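Local coordinates for hydrogenase expression/formation protein (HypB) (Archaeoglobus fulgidus, PDB 2WSM), which probably binds and hydrolyses GTP and binds nickel and zinc as a maturation factor for hydrogenase, forming dimers in a GTP-dependent way, at residues 34-39 with 133-138; 61-66 with 104-109; 156-161 with 189-194. All blocks are in the same frame, centred on the assembly; numbering follows the deposited sequence.

Contact 1: residues 34-39 with 133-138; sequences NIMGAI and RVVMVS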
loop_
_atom_site.group_PDB
_atom_site.type_symbol
_atom_site.label_atom_id
_atom_site.label_comp_id
_atom_site.label_asym_id
_atom_site.label_seq_id
_atom_site.Cartn_x
_atom_site.Cartn_y
_atom_site.Cartn_z
ATOM N N ASN A 34 4.132 15.211 3.324
ATOM C CA ASN A 34 3.320 14.018 3.423
ATOM C C ASN A 34 3.953 13.102 4.469
ATOM O O ASN A 34 5.012 12.524 4.233
ATOM C CB ASN A 34 3.275 13.337 2.045
ATOM C CG ASN A 34 2.539 12.015 2.053
ATOM O OD1 ASN A 34 1.918 11.638 3.041
ATOM N ND2 ASN A 34 2.598 11.303 0.929
ATOM N N ILE A 35 3.325 12.985 5.633
ATOM C CA ILE A 35 3.918 12.207 6.719
ATOM C C ILE A 35 3.270 10.850 6.851
ATOM O O ILE A 35 2.128 10.728 7.292
ATOM C CB ILE A 35 3.869 12.935 8.076
ATOM C CG1 ILE A 35 4.622 14.261 7.980
ATOM C CG2 ILE A 35 4.449 12.039 9.191
ATOM C CD1 ILE A 35 4.331 15.213 9.104
ATOM N N MET A 36 4.025 9.830 6.479
ATOM C CA MET A 36 3.502 8.475 6.409
ATOM C C MET A 36 4.013 7.626 7.567
ATOM O O MET A 36 5.021 7.948 8.193
ATOM C CB MET A 36 3.880 7.842 5.067
ATOM C CG MET A 36 3.063 8.355 3.888
ATOM S SD MET A 36 3.803 7.974 2.283
ATOM C CE MET A 36 5.101 9.214 2.226
ATOM N N GLY A 37 3.303 6.544 7.852
ATOM C CA GLY A 37 3.701 5.640 8.912
ATOM C C GLY A 37 2.512 4.920 9.514
ATOM O O GLY A 37 1.371 5.378 9.424
ATOM N N ALA A 38 2.784 3.783 10.135
ATOM C CA ALA A 38 1.734 2.986 10.734
ATOM C C ALA A 38 1.109 3.747 11.889
ATOM O O ALA A 38 1.696 4.686 12.431
ATOM C CB ALA A 38 2.286 1.639 11.215
ATOM N N ILE A 39 -0.095 3.346 12.259
ATOM C CA ILE A 39 -0.717 3.903 13.435
ATOM C C ILE A 39 0.213 3.537 14.593
ATOM O O ILE A 39 0.780 2.443 14.621
ATOM C CB ILE A 39 -2.152 3.353 13.614
ATOM C CG1 ILE A 39 -2.965 4.250 14.549
ATOM C CG2 ILE A 39 -2.123 1.912 14.099
ATOM C CD1 ILE A 39 -4.458 3.940 14.554
ATOM N N ARG A 133 8.375 13.825 1.409
ATOM C CA ARG A 133 7.776 12.645 2.000
ATOM C C ARG A 133 8.575 12.235 3.230
ATOM O O ARG A 133 9.796 12.087 3.176
ATOM C CB ARG A 133 7.765 11.501 0.987
ATOM C CG ARG A 133 6.650 11.579 -0.051
ATOM C CD ARG A 133 7.189 11.439 -1.477
ATOM N NE ARG A 133 7.513 12.762 -2.013
ATOM C CZ ARG A 133 6.809 13.389 -2.953
ATOM N NH1 ARG A 133 5.750 12.807 -3.503
ATOM N NH2 ARG A 133 7.180 14.596 -3.359
ATOM N N VAL A 134 7.882 12.063 4.344
ATOM C CA VAL A 134 8.505 11.519 5.532
ATOM C C VAL A 134 7.835 10.190 5.868
ATOM O O VAL A 134 6.610 10.047 5.767
ATOM C CB VAL A 134 8.434 12.505 6.719
ATOM C CG1 VAL A 134 9.042 11.888 7.973
ATOM C CG2 VAL A 134 9.165 13.800 6.367
ATOM N N VAL A 135 8.646 9.213 6.231
ATOM C CA VAL A 135 8.130 7.926 6.645
ATOM C C VAL A 135 8.623 7.654 8.052
ATOM O O VAL A 135 9.825 7.608 8.294
ATOM C CB VAL A 135 8.561 6.776 5.701
ATOM C CG1 VAL A 135 7.927 5.470 6.157
ATOM C CG2 VAL A 135 8.166 7.075 4.276
ATOM N N MET A 136 7.680 7.499 8.973
ATOM C CA MET A 136 7.976 7.296 10.378
ATOM C C MET A 136 7.750 5.848 10.768
ATOM O O MET A 136 6.740 5.253 10.402
ATOM C CB MET A 136 7.071 8.185 11.235
ATOM C CG MET A 136 7.320 9.678 11.070
ATOM S SD MET A 136 6.308 10.676 12.187
ATOM C CE MET A 136 6.973 10.197 13.777
ATOM N N VAL A 137 8.685 5.287 11.522
ATOM C CA VAL A 137 8.481 3.973 12.108
ATOM C C VAL A 137 8.958 3.954 13.563
ATOM O O VAL A 137 9.990 4.538 13.908
ATOM C CB VAL A 137 9.183 2.865 11.288
ATOM C CG1 VAL A 137 10.701 2.965 11.426
ATOM C CG2 VAL A 137 8.696 1.504 11.720
ATOM N N SER A 138 8.190 3.296 14.416
ATOM C CA SER A 138 8.558 3.159 15.817
ATOM C C SER A 138 9.265 1.817 16.027
ATOM O O SER A 138 8.969 0.849 15.323
ATOM C CB SER A 138 7.310 3.275 16.703
ATOM O OG SER A 138 7.459 2.554 17.914
HETATM O O HOH W 1 5.182 2.819 10.502
#
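M36 and R133 lie side by side on one face of the sheet, their side chains pointing the same way. CB of M36 starts the contact 3.6 Å from V134 O, the same carbonyl that accepts the M36 N-H. From there CG stands anti to the carbonyl carbon, and the chain runs extended until it bends at chi3 (-77°), which places CE 3.6 Å from R133 CG and close to R133 CB. A flexible methionine suits this place, since its terminal methyl can settle on the aliphatic base of an arginine whose guanidinium is drawn off to E130. N34 shares this face; its amide is held by E130 and N116.

On the other face I35 and M136 pack against helix 43-54, while V134 meets strand 158-162. Here I35 CG2 meets M136 SD at 3.8 Å, a branched side chain against a pliable thioether.

Between the two faces, parallel strand bonds join the backbones: V134 N to N34 O (2.9 Å), M36 N to V134 O (2.7 Å) and M136 N to M36 O (2.8 Å), all nearly straight. Beyond them the strands part, and one water accepts from A38 N and donates to M136 O. G37 lies at this parting; a CB there would collide with M136 O, and its phi of 152° is hard for any other residue. Its carbonyl takes a hydrogen bond from K43 NZ, consistent with the start of a P-loop. Direct strand bonds thus give way to a water bridge where strand 31-37 turns into the probable P-loop, with G37 at the change.

Contact 2: residues 61-66 with 104-109; sequences GAMLGD and KKFSDC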
loop_
_atom_site.group_PDB
_atom_site.type_symbol
_atom_site.label_atom_id
_atom_site.label_comp_id
_atom_site.label_asym_id
_atom_site.label_seq_id
_atom_site.Cartn_x
_atom_site.Cartn_y
_atom_site.Cartn_z
ATOM N N GLY A 61 -0.130 24.657 9.087
ATOM C CA GLY A 61 -1.413 24.002 8.937
ATOM C C GLY A 61 -1.248 22.505 9.148
ATOM O O GLY A 61 -0.170 21.948 8.928
ATOM N N ALA A 62 -2.321 21.848 9.575
ATOM C CA ALA A 62 -2.295 20.410 9.784
ATOM C C ALA A 62 -3.519 19.730 9.180
ATOM O O ALA A 62 -4.653 20.112 9.451
ATOM C CB ALA A 62 -2.194 20.097 11.267
ATOM N N MET A 63 -3.270 18.727 8.350
ATOM C CA MET A 63 -4.321 17.880 7.811
ATOM C C MET A 63 -4.141 16.471 8.358
ATOM O O MET A 63 -3.164 15.787 8.039
ATOM C CB MET A 63 -4.270 17.878 6.284
ATOM C CG MET A 63 -4.450 19.271 5.679
ATOM S SD MET A 63 -4.601 19.279 3.884
ATOM C CE MET A 63 -6.133 18.374 3.683
ATOM N N LEU A 64 -5.080 16.043 9.195
ATOM C CA LEU A 64 -4.948 14.772 9.898
ATOM C C LEU A 64 -5.757 13.669 9.239
ATOM O O LEU A 64 -6.981 13.634 9.351
ATOM C CB LEU A 64 -5.357 14.926 11.363
ATOM C CG LEU A 64 -4.597 15.980 12.167
ATOM C CD1 LEU A 64 -5.108 16.021 13.590
ATOM C CD2 LEU A 64 -3.074 15.723 12.139
ATOM N N GLY A 65 -5.056 12.761 8.567
ATOM C CA GLY A 65 -5.675 11.654 7.868
ATOM C C GLY A 65 -5.773 10.361 8.657
ATOM O O GLY A 65 -6.341 9.388 8.169
ATOM N N ASP A 66 -5.198 10.327 9.855
ATOM C CA ASP A 66 -5.518 9.251 10.792
ATOM C C ASP A 66 -6.603 9.764 11.724
ATOM O O ASP A 66 -6.681 10.965 11.978
ATOM C CB ASP A 66 -4.287 8.807 11.587
ATOM C CG ASP A 66 -3.767 7.446 11.153
ATOM O OD1 ASP A 66 -2.594 7.137 11.436
ATOM O OD2 ASP A 66 -4.532 6.678 10.532
ATOM N N LYS A 104 -6.953 25.383 -0.192
ATOM C CA LYS A 104 -7.197 26.828 -0.171
ATOM C C LYS A 104 -7.269 27.383 1.256
ATOM O O LYS A 104 -6.700 28.435 1.556
ATOM C CB LYS A 104 -8.459 27.179 -0.962
ATOM C CG LYS A 104 -8.540 26.465 -2.311
ATOM C CD LYS A 104 -9.525 27.129 -3.269
ATOM C CE LYS A 104 -8.939 28.402 -3.876
ATOM N NZ LYS A 104 -9.791 28.961 -4.965
ATOM N N LYS A 105 -7.954 26.659 2.136
ATOM C CA LYS A 105 -8.059 27.048 3.534
ATOM C C LYS A 105 -6.679 27.147 4.174
ATOM O O LYS A 105 -6.494 27.855 5.158
ATOM C CB LYS A 105 -8.940 26.056 4.292
ATOM C CG LYS A 105 -8.715 26.001 5.806
ATOM C CD LYS A 105 -9.685 25.014 6.463
ATOM C CE LYS A 105 -9.289 24.682 7.895
ATOM N NZ LYS A 105 -10.046 25.471 8.903
ATOM N N PHE A 106 -5.704 26.453 3.597
ATOM C CA PHE A 106 -4.350 26.453 4.140
ATOM C C PHE A 106 -3.352 27.286 3.315
ATOM O O PHE A 106 -2.146 27.232 3.551
ATOM C CB PHE A 106 -3.845 25.020 4.302
ATOM C CG PHE A 106 -4.617 24.212 5.308
ATOM C CD1 PHE A 106 -5.691 23.432 4.914
ATOM C CD2 PHE A 106 -4.260 24.223 6.647
ATOM C CE1 PHE A 106 -6.400 22.685 5.838
ATOM C CE2 PHE A 106 -4.963 23.478 7.577
ATOM C CZ PHE A 106 -6.035 22.708 7.172
ATOM N N SER A 107 -3.858 28.062 2.363
ATOM C CA SER A 107 -2.999 28.856 1.487
ATOM C C SER A 107 -2.132 29.865 2.255
ATOM O O SER A 107 -1.094 30.315 1.757
ATOM C CB SER A 107 -3.834 29.574 0.420
ATOM O OG SER A 107 -4.576 30.648 0.985
ATOM N N ASP A 108 -2.547 30.203 3.471
ATOM C CA ASP A 108 -1.800 31.161 4.287
ATOM C C ASP A 108 -0.738 30.539 5.202
ATOM O O ASP A 108 -0.066 31.252 5.950
ATOM C CB ASP A 108 -2.764 32.017 5.116
ATOM C CG ASP A 108 -3.600 31.189 6.072
ATOM O OD1 ASP A 108 -3.067 30.782 7.126
ATOM O OD2 ASP A 108 -4.788 30.945 5.769
ATOM N N CYS A 109 -0.574 29.222 5.149
ATOM C CA CYS A 109 0.448 28.575 5.970
ATOM C C CYS A 109 1.778 28.477 5.224
ATOM O O CYS A 109 1.810 28.263 4.015
ATOM C CB CYS A 109 -0.009 27.183 6.425
ATOM S SG CYS A 109 -1.622 27.120 7.275
#
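A beta-alpha-beta crossover leads from strand 82-85 through helix 96-100 to strand 111-118, and its last turn lays F106 and C109 against G61, A62 and M63 of the intervening strand 60-64. The turn is a type I beta turn from F106 to C109, closed by C109 N to F106 O at 3.0 Å.

F106 does most of the touching. Its CG stands anti to the carbonyl carbon (chi1 -65°), and the ring reaches the strand with several of its carbons. CD2 lies 3.7 Å from G61 CA, CE2 lies 3.7 Å from A62 N, and CZ approaches A62 O as closely. M63 places CG over one face, 3.9 Å from F106 CE1. Its sulfur follows obliquely, with M63 SD 4.8 Å from the ring centroid and 34° off the normal, a Met-aromatic contact. Over the opposite face, K105 lends its aliphatic CG, offset toward the rim, so the ring is gripped between a thioether chain and a lysine stem.

G61 suits its place because a CB here would run into both F106 CD2 and C109 SG. Without one, the small thiol of C109 can lie with its sulfur 3.4 Å from G61 N. The backbone of G61 is meanwhile bonded to L111 and L113 of the next strand, and D108 of the turn forms a salt bridge with K82. No hydrogen bond joins the two segments: shape and dispersion hold the turn to the strand, with the ring lying against main-chain atoms of a strand bonded to its neighbours in the sheet.

Contact 3: residues 156-161 with 189-194; sequences ADLIVI and KIIEMD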
loop_
_atom_site.group_PDB
_atom_site.type_symbol
_atom_site.label_atom_id
_atom_site.label_comp_id
_atom_site.label_asym_id
_atom_site.label_seq_id
_atom_site.Cartn_x
_atom_site.Cartn_y
_atom_site.Cartn_z
ATOM N N ALA A 156 10.627 7.884 0.559
ATOM C CA ALA A 156 10.912 8.865 1.596
ATOM C C ALA A 156 12.091 9.788 1.271
ATOM O O ALA A 156 13.084 9.363 0.687
ATOM C CB ALA A 156 11.143 8.166 2.916
ATOM N N ASP A 157 11.957 11.058 1.648
ATOM C CA ASP A 157 13.069 12.000 1.625
ATOM C C ASP A 157 13.744 11.973 2.989
ATOM O O ASP A 157 14.928 12.274 3.122
ATOM C CB ASP A 157 12.565 13.413 1.345
ATOM C CG ASP A 157 11.955 13.549 -0.024
ATOM O OD1 ASP A 157 12.684 13.341 -1.013
ATOM O OD2 ASP A 157 10.749 13.859 -0.116
ATOM N N LEU A 158 12.961 11.628 4.003
ATOM C CA LEU A 158 13.445 11.556 5.367
ATOM C C LEU A 158 12.732 10.396 6.042
ATOM O O LEU A 158 11.524 10.228 5.901
ATOM C CB LEU A 158 13.187 12.872 6.111
ATOM C CG LEU A 158 13.893 13.073 7.459
ATOM C CD1 LEU A 158 13.960 14.556 7.840
ATOM C CD2 LEU A 158 13.218 12.282 8.558
ATOM N N ILE A 159 13.498 9.578 6.744
ATOM C CA ILE A 159 12.958 8.425 7.441
ATOM C C ILE A 159 13.197 8.615 8.932
ATOM O O ILE A 159 14.328 8.878 9.361
ATOM C CB ILE A 159 13.631 7.126 6.970
ATOM C CG1 ILE A 159 13.316 6.869 5.490
ATOM C CG2 ILE A 159 13.214 5.963 7.855
ATOM C CD1 ILE A 159 14.023 5.657 4.884
ATOM N N VAL A 160 12.131 8.510 9.717
ATOM C CA VAL A 160 12.245 8.686 11.156
ATOM C C VAL A 160 12.099 7.359 11.884
ATOM O O VAL A 160 11.055 6.702 11.807
ATOM C CB VAL A 160 11.195 9.669 11.705
ATOM C CG1 VAL A 160 11.383 9.869 13.216
ATOM C CG2 VAL A 160 11.274 11.001 10.971
ATOM N N ILE A 161 13.159 6.961 12.579
ATOM C CA ILE A 161 13.090 5.816 13.472
ATOM C C ILE A 161 12.806 6.346 14.878
ATOM O O ILE A 161 13.568 7.139 15.419
ATOM C CB ILE A 161 14.378 4.979 13.419
ATOM C CG1 ILE A 161 14.685 4.592 11.969
ATOM C CG2 ILE A 161 14.243 3.739 14.270
ATOM C CD1 ILE A 161 16.084 4.048 11.757
ATOM N N LYS A 189 17.619 11.239 4.348
ATOM C CA LYS A 189 18.110 11.538 5.681
ATOM C C LYS A 189 17.451 10.548 6.634
ATOM O O LYS A 189 16.331 10.095 6.394
ATOM C CB LYS A 189 17.758 12.973 6.095
ATOM C CG LYS A 189 18.192 14.056 5.109
ATOM C CD LYS A 189 17.891 15.455 5.655
ATOM C CE LYS A 189 17.927 16.517 4.557
ATOM N NZ LYS A 189 19.310 16.919 4.165
ATOM N N ILE A 190 18.144 10.212 7.712
ATOM C CA ILE A 190 17.609 9.289 8.699
ATOM C C ILE A 190 17.806 9.871 10.089
ATOM O O ILE A 190 18.911 10.248 10.465
ATOM C CB ILE A 190 18.287 7.901 8.611
ATOM C CG1 ILE A 190 18.053 7.284 7.231
ATOM C CG2 ILE A 190 17.760 6.980 9.683
ATOM C CD1 ILE A 190 18.662 5.903 7.059
ATOM N N ILE A 191 16.727 9.950 10.852
ATOM C CA ILE A 191 16.810 10.489 12.196
ATOM C C ILE A 191 16.370 9.447 13.207
ATOM O O ILE A 191 15.330 8.820 13.047
ATOM C CB ILE A 191 15.934 11.747 12.344
ATOM C CG1 ILE A 191 16.430 12.855 11.413
ATOM C CG2 ILE A 191 15.929 12.217 13.786
ATOM C CD1 ILE A 191 15.477 14.036 11.282
ATOM N N GLU A 192 17.175 9.253 14.241
ATOM C CA GLU A 192 16.792 8.397 15.349
ATOM C C GLU A 192 16.159 9.280 16.405
ATOM O O GLU A 192 16.791 10.207 16.910
ATOM C CB GLU A 192 18.012 7.686 15.918
ATOM C CG GLU A 192 18.806 6.901 14.889
ATOM C CD GLU A 192 20.151 6.473 15.431
ATOM O OE1 GLU A 192 20.183 5.832 16.507
ATOM O OE2 GLU A 192 21.175 6.795 14.789
ATOM N N MET A 193 14.908 9.002 16.745
ATOM C CA MET A 193 14.146 9.972 17.516
ATOM C C MET A 193 13.484 9.384 18.743
ATOM O O MET A 193 12.987 8.259 18.723
ATOM C CB MET A 193 13.100 10.652 16.623
ATOM C CG MET A 193 12.265 11.729 17.322
ATOM S SD MET A 193 10.982 12.429 16.253
ATOM C CE MET A 193 11.960 13.469 15.175
ATOM N N ASP A 194 13.503 10.161 19.819
ATOM C CA ASP A 194 12.716 9.860 21.004
ATOM C C ASP A 194 12.261 11.181 21.608
ATOM O O ASP A 194 13.044 11.888 22.237
ATOM C CB ASP A 194 13.531 9.068 22.018
ATOM C CG ASP A 194 12.694 8.602 23.184
ATOM O OD1 ASP A 194 12.767 9.243 24.248
ATOM O OD2 ASP A 194 11.954 7.605 23.035
#
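L158 and I191 cross obliquely on one face of the sheet, both branches of the leucine closing on a single methyl. L158 CD1 lies 3.8 Å from I191 CD1, and CD2 is scarcely farther from the same atom. The leucine sends CG anti to the backbone N (chi1 -167°), which brings that atom to 4.1 Å from K189 CB before the lysine leads away toward solvent. F207 of helix 201-212 also packs on L158. An alanine at L158 would probably leave I191 CD1 without both of its methyl partners and open a gap below F207.

Farther along the same face, V160 CG1 meets M193, whose CB is 3.9 Å away and whose SD and CE pass beside the same methyl. The unbranched, flexible methionine chain can lie alongside the valine methyl.

Strands 158-162 and 189-192 are parallel neighbours, linked through helix 174-184 in a beta-alpha-beta unit of the P-loop NTPase fold, with 189-192 at the sheet's edge. I159, I161, I190 and E192 occupy the face on which that helix packs. There I161 and I190 meet at their methyls, I161 CD1 to I190 CG2 at 4.0 Å, slanting across each other. Five backbone bonds link the two segments, from K189 N to D157 O (3.1 Å, bent to 143°) to M193 N to I161 O (2.7 Å).

In the fold
All three contacts reach one parallel sheet of the nucleotide-binding domain. Contact 1 occupies its middle and contact 3 one edge, centres about 9 Å apart: strands 132-138 and 158-162 are neighbours, V137 N probably bonds to V160 O, and the side-chain atom D157 OD2 probably accepts from R133 N. Contact 2 lies toward the other edge, its centre about 17 Å from that of contact 1 and 23 Å from that of contact 3. Along the chain, 61-66 and 104-109 fall between the halves of contact 1, and contact 3 comes last. I39 CA touches D66 OD1, and D66 forms a salt bridge with K43 of the probable P-loop, so the strand ends meet at that loop.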